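Local coordinates for putative glucoamylase (Bacteroides caccae ATCC 43185, PDB 4QT9), which is a putative glucoamylase with an alpha/alpha toroid fold that probably hydrolyses glycosidic bonds in glucose-containing saccharides, at residues A422-K426 with L427-T431; E207-I210 with M211-A215. All coordinates share one frame; numbering follows the deposited sequence.

Interaction 1. Residues A422-K426 with L427-T431; sequences AGLTK and LGFNT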
ATOM      1  N   ALA A 422       5.049  11.293 -17.593  1.00 25.93           N
ATOM      2  CA  ALA A 422       6.001  10.886 -18.638  1.00 25.02           C
ATOM      3  C   ALA A 422       6.210   9.366 -18.589  1.00 29.32           C
ATOM      4  O   ALA A 422       6.360   8.726 -19.640  1.00 26.77           O
ATOM      5  CB  ALA A 422       7.327  11.609 -18.448  1.00 25.28           C
ATOM      6  N   GLY A 423       6.249   8.820 -17.362  1.00 26.31           N
ATOM      7  CA  GLY A 423       6.410   7.391 -17.117  1.00 25.89           C
ATOM      8  C   GLY A 423       5.246   6.591 -17.666  1.00 29.68           C
ATOM      9  O   GLY A 423       5.452   5.592 -18.363  1.00 30.85           O
ATOM     10  N   LEU A 424       4.010   7.056 -17.396  1.00 24.83           N
ATOM     11  CA  LEU A 424       2.776   6.414 -17.870  1.00 22.55           C
ATOM     12  C   LEU A 424       2.738   6.417 -19.410  1.00 27.95           C
ATOM     13  O   LEU A 424       2.465   5.373 -20.018  1.00 26.95           O
ATOM     14  CB  LEU A 424       1.537   7.108 -17.270  1.00 21.48           C
ATOM     15  CG  LEU A 424       1.268   6.851 -15.745  1.00 24.07           C
ATOM     16  CD1 LEU A 424       0.199   7.776 -15.232  1.00 23.99           C
ATOM     17  CD2 LEU A 424       0.839   5.420 -15.483  1.00 22.59           C
ATOM     18  N   THR A 425       3.071   7.567 -20.033  1.00 25.08           N
ATOM     19  CA  THR A 425       3.129   7.681 -21.499  1.00 25.96           C
ATOM     20  C   THR A 425       4.175   6.729 -22.047  1.00 28.96           C
ATOM     21  O   THR A 425       3.848   5.981 -22.954  1.00 28.93           O
ATOM     22  CB  THR A 425       3.398   9.115 -21.963  1.00 30.50           C
ATOM     23  OG1 THR A 425       2.436   9.983 -21.372  1.00 33.74           O
ATOM     24  CG2 THR A 425       3.329   9.258 -23.485  1.00 31.41           C
ATOM     25  N   LYS A 426       5.394   6.706 -21.463  1.00 25.96           N
ATOM     26  CA  LYS A 426       6.510   5.818 -21.874  1.00 25.81           C
ATOM     27  C   LYS A 426       6.079   4.345 -21.924  1.00 27.81           C
ATOM     28  O   LYS A 426       6.409   3.666 -22.886  1.00 26.76           O
ATOM     29  CB  LYS A 426       7.724   5.945 -20.908  1.00 26.70           C
ATOM     30  CG  LYS A 426       8.989   5.247 -21.405  1.00 33.51           C
ATOM     31  CD  LYS A 426      10.056   5.034 -20.296  1.00 44.85           C
ATOM     32  CE  LYS A 426      11.095   6.120 -20.005  1.00 54.11           C
ATOM     33  NZ  LYS A 426      12.029   5.755 -18.859  1.00 28.51           N
ATOM     34  N   LEU A 427       5.342   3.858 -20.894  1.00 24.96           N
ATOM     35  CA  LEU A 427       4.906   2.444 -20.794  1.00 23.37           C
ATOM     36  C   LEU A 427       3.603   2.118 -21.519  1.00 28.73           C
ATOM     37  O   LEU A 427       3.159   0.969 -21.473  1.00 28.88           O
ATOM     38  CB  LEU A 427       4.782   1.998 -19.324  1.00 21.53           C
ATOM     39  CG  LEU A 427       6.033   2.111 -18.481  1.00 23.95           C
ATOM     40  CD1 LEU A 427       5.801   1.531 -17.107  1.00 20.59           C
ATOM     41  CD2 LEU A 427       7.249   1.486 -19.184  1.00 24.65           C
ATOM     42  N   GLY A 428       3.016   3.103 -22.189  1.00 27.25           N
ATOM     43  CA  GLY A 428       1.805   2.890 -22.984  1.00 27.70           C
ATOM     44  C   GLY A 428       0.489   3.007 -22.237  1.00 31.17           C
ATOM     45  O   GLY A 428      -0.547   2.600 -22.758  1.00 31.23           O
ATOM     46  N   PHE A 429       0.503   3.593 -21.037  1.00 27.02           N
ATOM     47  CA  PHE A 429      -0.734   3.796 -20.268  1.00 26.14           C
ATOM     48  C   PHE A 429      -1.515   5.002 -20.800  1.00 33.18           C
ATOM     49  O   PHE A 429      -0.940   5.946 -21.351  1.00 33.33           O
ATOM     50  CB  PHE A 429      -0.468   3.956 -18.769  1.00 25.20           C
ATOM     51  CG  PHE A 429      -0.141   2.678 -18.042  1.00 25.25           C
ATOM     52  CD1 PHE A 429       1.168   2.202 -17.991  1.00 27.21           C
ATOM     53  CD2 PHE A 429      -1.125   1.992 -17.328  1.00 27.02           C
ATOM     54  CE1 PHE A 429       1.479   1.035 -17.281  1.00 26.94           C
ATOM     55  CE2 PHE A 429      -0.805   0.850 -16.581  1.00 28.09           C
ATOM     56  CZ  PHE A 429       0.487   0.361 -16.589  1.00 25.80           C
ATOM     57  N   ASN A 430      -2.820   4.946 -20.618  1.00 31.00           N
ATOM     58  CA  ASN A 430      -3.784   5.926 -21.051  1.00 32.92           C
ATOM     59  C   ASN A 430      -4.885   6.088 -19.987  1.00 39.53           C
ATOM     60  O   ASN A 430      -5.198   5.120 -19.297  1.00 36.81           O
ATOM     61  CB  ASN A 430      -4.407   5.408 -22.369  1.00 35.80           C
ATOM     62  CG  ASN A 430      -5.315   6.355 -23.120  1.00 77.66           C
ATOM     63  OD1 ASN A 430      -5.249   7.589 -22.991  1.00 77.34           O
ATOM     64  ND2 ASN A 430      -6.146   5.785 -23.986  1.00 73.29           N
ATOM     65  N   THR A 431      -5.492   7.298 -19.905  1.00 40.74           N
ATOM     66  CA  THR A 431      -6.648   7.638 -19.064  1.00 42.74           C
ATOM     67  C   THR A 431      -7.741   8.290 -19.952  1.00 52.30           C
ATOM     68  O   THR A 431      -7.460   9.261 -20.669  1.00 53.73           O
ATOM     69  CB  THR A 431      -6.261   8.525 -17.882  1.00 52.26           C
ATOM     70  OG1 THR A 431      -5.237   7.877 -17.119  1.00 52.02           O
ATOM     71  CG2 THR A 431      -7.462   8.861 -16.992  1.00 51.19           C
TER

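Interaction 2. Residues E207-I210 with M211-A215; sequences ECMI and MYILA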
ATOM      1  N   GLU A 207       1.025  -7.157  -6.394  1.00 24.14           N
ATOM      2  CA  GLU A 207       0.874  -5.807  -5.821  1.00 22.74           C
ATOM      3  C   GLU A 207       1.936  -4.764  -6.305  1.00 28.36           C
ATOM      4  O   GLU A 207       1.835  -3.595  -5.910  1.00 28.58           O
ATOM      5  CB  GLU A 207       0.943  -5.922  -4.290  1.00 22.21           C
ATOM      6  CG  GLU A 207       2.340  -6.171  -3.748  1.00 25.74           C
ATOM      7  CD  GLU A 207       2.806  -7.607  -3.613  1.00 41.98           C
ATOM      8  OE1 GLU A 207       2.498  -8.422  -4.508  1.00 33.48           O
ATOM      9  OE2 GLU A 207       3.510  -7.914  -2.623  1.00 45.02           O
ATOM     10  N   CYS A 208       2.942  -5.177  -7.112  1.00 25.32           N
ATOM     11  CA  CYS A 208       4.126  -4.351  -7.440  1.00 25.40           C
ATOM     12  C   CYS A 208       4.064  -3.516  -8.728  1.00 29.03           C
ATOM     13  O   CYS A 208       5.114  -3.010  -9.093  1.00 29.80           O
ATOM     14  CB  CYS A 208       5.378  -5.228  -7.446  1.00 26.23           C
ATOM     15  SG  CYS A 208       5.532  -6.297  -5.988  1.00 31.39           S
HETATM   16  N   MSE A 209       2.901  -3.321  -9.397  1.00 23.61           N
HETATM   17  CA  MSE A 209       2.876  -2.585 -10.671  1.00 21.29           C
HETATM   18  C   MSE A 209       3.470  -1.148 -10.585  1.00 25.64           C
HETATM   19  O   MSE A 209       4.248  -0.789 -11.464  1.00 25.67           O
HETATM   20  CB  MSE A 209       1.466  -2.524 -11.293  1.00 21.67           C
HETATM   21  CG  MSE A 209       1.469  -1.992 -12.740  1.00 26.50           C
HETATM   22 SE   MSE A 209      -0.265  -2.286 -13.586  0.75 31.88          SE
HETATM   23  CE  MSE A 209      -1.188  -0.768 -12.923  1.00 28.28           C
ATOM     24  N   ILE A 210       3.116  -0.350  -9.548  1.00 23.02           N
ATOM     25  CA  ILE A 210       3.579   1.032  -9.367  1.00 21.92           C
ATOM     26  C   ILE A 210       5.135   1.100  -9.342  1.00 25.13           C
ATOM     27  O   ILE A 210       5.718   2.126  -9.704  1.00 23.87           O
ATOM     28  CB  ILE A 210       2.917   1.708  -8.108  1.00 25.51           C
ATOM     29  CG1 ILE A 210       2.957   3.259  -8.150  1.00 25.64           C
ATOM     30  CG2 ILE A 210       3.482   1.193  -6.766  1.00 26.05           C
ATOM     31  CD1 ILE A 210       2.275   3.920  -9.424  1.00 32.22           C
HETATM   32  N   MSE A 211       5.801   0.010  -8.941  1.00 21.06           N
HETATM   33  CA  MSE A 211       7.275  -0.021  -8.930  1.00 19.41           C
HETATM   34  C   MSE A 211       7.843   0.108 -10.378  1.00 23.44           C
HETATM   35  O   MSE A 211       8.807   0.833 -10.583  1.00 22.42           O
HETATM   36  CB  MSE A 211       7.776  -1.303  -8.245  1.00 19.56           C
HETATM   37  CG  MSE A 211       9.287  -1.357  -8.119  1.00 23.79           C
HETATM   38 SE   MSE A 211       9.852  -3.201  -7.883  0.75 28.83          SE
HETATM   39  CE  MSE A 211       8.900  -4.012  -9.301  1.00 25.14           C
ATOM     40  N   TYR A 212       7.228  -0.579 -11.363  1.00 20.83           N
ATOM     41  CA  TYR A 212       7.612  -0.454 -12.781  1.00 18.51           C
ATOM     42  C   TYR A 212       7.211   0.906 -13.338  1.00 22.41           C
ATOM     43  O   TYR A 212       7.934   1.434 -14.173  1.00 21.20           O
ATOM     44  CB  TYR A 212       6.937  -1.562 -13.621  1.00 18.74           C
ATOM     45  CG  TYR A 212       7.705  -2.860 -13.602  1.00 18.65           C
ATOM     46  CD1 TYR A 212       8.726  -3.098 -14.512  1.00 20.53           C
ATOM     47  CD2 TYR A 212       7.439  -3.836 -12.649  1.00 18.46           C
ATOM     48  CE1 TYR A 212       9.472  -4.274 -14.465  1.00 22.86           C
ATOM     49  CE2 TYR A 212       8.195  -5.006 -12.579  1.00 19.00           C
ATOM     50  CZ  TYR A 212       9.218  -5.215 -13.485  1.00 24.50           C
ATOM     51  OH  TYR A 212       9.938  -6.382 -13.466  1.00 25.02           O
ATOM     52  N   ILE A 213       6.044   1.467 -12.929  1.00 21.27           N
ATOM     53  CA  ILE A 213       5.626   2.799 -13.441  1.00 20.59           C
ATOM     54  C   ILE A 213       6.638   3.871 -12.944  1.00 23.76           C
ATOM     55  O   ILE A 213       7.112   4.664 -13.757  1.00 23.15           O
ATOM     56  CB  ILE A 213       4.148   3.138 -13.084  1.00 22.91           C
ATOM     57  CG1 ILE A 213       3.176   2.287 -13.972  1.00 23.79           C
ATOM     58  CG2 ILE A 213       3.847   4.647 -13.230  1.00 23.17           C
ATOM     59  CD1 ILE A 213       1.930   1.962 -13.324  1.00 26.33           C
ATOM     60  N   LEU A 214       7.003   3.858 -11.649  1.00 20.07           N
ATOM     61  CA  LEU A 214       7.987   4.811 -11.079  1.00 19.32           C
ATOM     62  C   LEU A 214       9.400   4.569 -11.636  1.00 23.20           C
ATOM     63  O   LEU A 214      10.120   5.528 -11.887  1.00 23.19           O
ATOM     64  CB  LEU A 214       7.991   4.727  -9.558  1.00 19.55           C
ATOM     65  CG  LEU A 214       6.714   5.207  -8.884  1.00 22.91           C
ATOM     66  CD1 LEU A 214       6.756   4.910  -7.412  1.00 23.17           C
ATOM     67  CD2 LEU A 214       6.456   6.704  -9.162  1.00 24.00           C
ATOM     68  N   ALA A 215       9.770   3.300 -11.898  1.00 22.16           N
ATOM     69  CA  ALA A 215      11.055   2.971 -12.516  1.00 23.13           C
ATOM     70  C   ALA A 215      11.166   3.624 -13.889  1.00 25.53           C
ATOM     71  O   ALA A 215      12.206   4.174 -14.199  1.00 25.52           O
ATOM     72  CB  ALA A 215      11.214   1.472 -12.642  1.00 24.27           C
TER

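Interaction 1. Residues A422-K426 with L427-T431
L424 and F429 make the apolar contact at the end of helix 418-426. The CD2 methyl of L424 lies 3.8 Å from CB of F429. The same methyl is 3.9 Å from CG of F429, so one leucine branch meets the root of the aromatic side chain. The two side chains slant across each other. The edge of the F429 ring takes L424 O in its plane, with CD1 of F429 4.0 Å from that oxygen. CB of L427 also lies in the plane at the ring edge. Helix 209-217 packs on this pair, with I213 touching both L424 and F429.

Three backbone hydrogen bonds finish the helix. F429 N reaches back five residues to L424 O over 2.8 Å. G428 N bonds to T425 O at 3.1 Å. Together with the positive phi of G428 (87°), the turn is a Schellman motif. The apolar contact of L424 with F429 is the one that commonly accompanies it. At these backbone angles a CB on G428 would press against the carbonyl oxygen of L427, which by itself calls for glycine. The third bond, from L427 N to G423 O (3.1 Å), keeps the ordinary helical spacing. CG of L427 rests 3.5 Å from that same G423 oxygen.

The polar side chains turn to other partners. T425 OG1 bonds back to Q421 O. K426 starts out with CG anti to the backbone N and then bends at chi3 (-88°). Its NZ is hydrogen-bonded to A216 O and V223 O. Beyond the turn, N430 pairs through its backbone with K277, joining strand 430-431 to strand 276-277 in a two-stranded antiparallel sheet.

Interaction 2. Residues E207-I210 with M211-A215
The Y212 ring presents an edge to C208 O, which lies near the ring plane. Outside the two segments the ring meets that of W232, with the planes at about 50°. The Y212 hydroxyl is hydrogen-bonded to I202 O and L186 N. C208 O accepts M211 N (3.1 Å). M209 O accepts I213 N and, weakly, Y212 N. I210 O receives an almost straight bond from L214 N (2.9 Å, N-H...O 170°).

The side chains of I213 and the selenomethionine M209 cross at a slant, with CD1 of I213 4.0 Å from CG of M209. I210 and I213 cross at about a right angle instead. CG2 of I213, anti to the backbone N, lies 4.2 Å from CD1 of I210. Cutting I213 back to an alanine removes both branches, which would probably open a gap beside M209 and leave the end of I210 freer to turn. CG1 of I210 also meets CD1 of L214 at 4.2 Å.

These are the i to i+3 and i to i+4 contacts of an alpha-helix, here in its first turns and buried in the protein. Helix 209-217 packs against helices 135-152, 225-232 and 409-415 within the alpha/alpha toroid fold.

How the interactions relate
The centres of the two interactions are 12 Å apart, on the same side of the chain's centre. Interaction 2 comes first along the chain, at the start of helix 209-217. Interaction 1 follows about 200 residues later, where helix 418-426 ends near the C-terminus. They touch directly. CD1 of L427 lies 3.6 Å from Y212 O, and CD2 of L424 is 3.8 Å from CG2 of I213. CZ of F429 approaches CD1 of I213 at 3.9 Å. I213 therefore belongs to both apolar clusters. Helix 409-415 also touches both. The C-terminal turn thus packs on helix 209-217, with the centre of interaction 1 farther from the chain's centre (about 21 Å) than that of interaction 2 (about 12 Å).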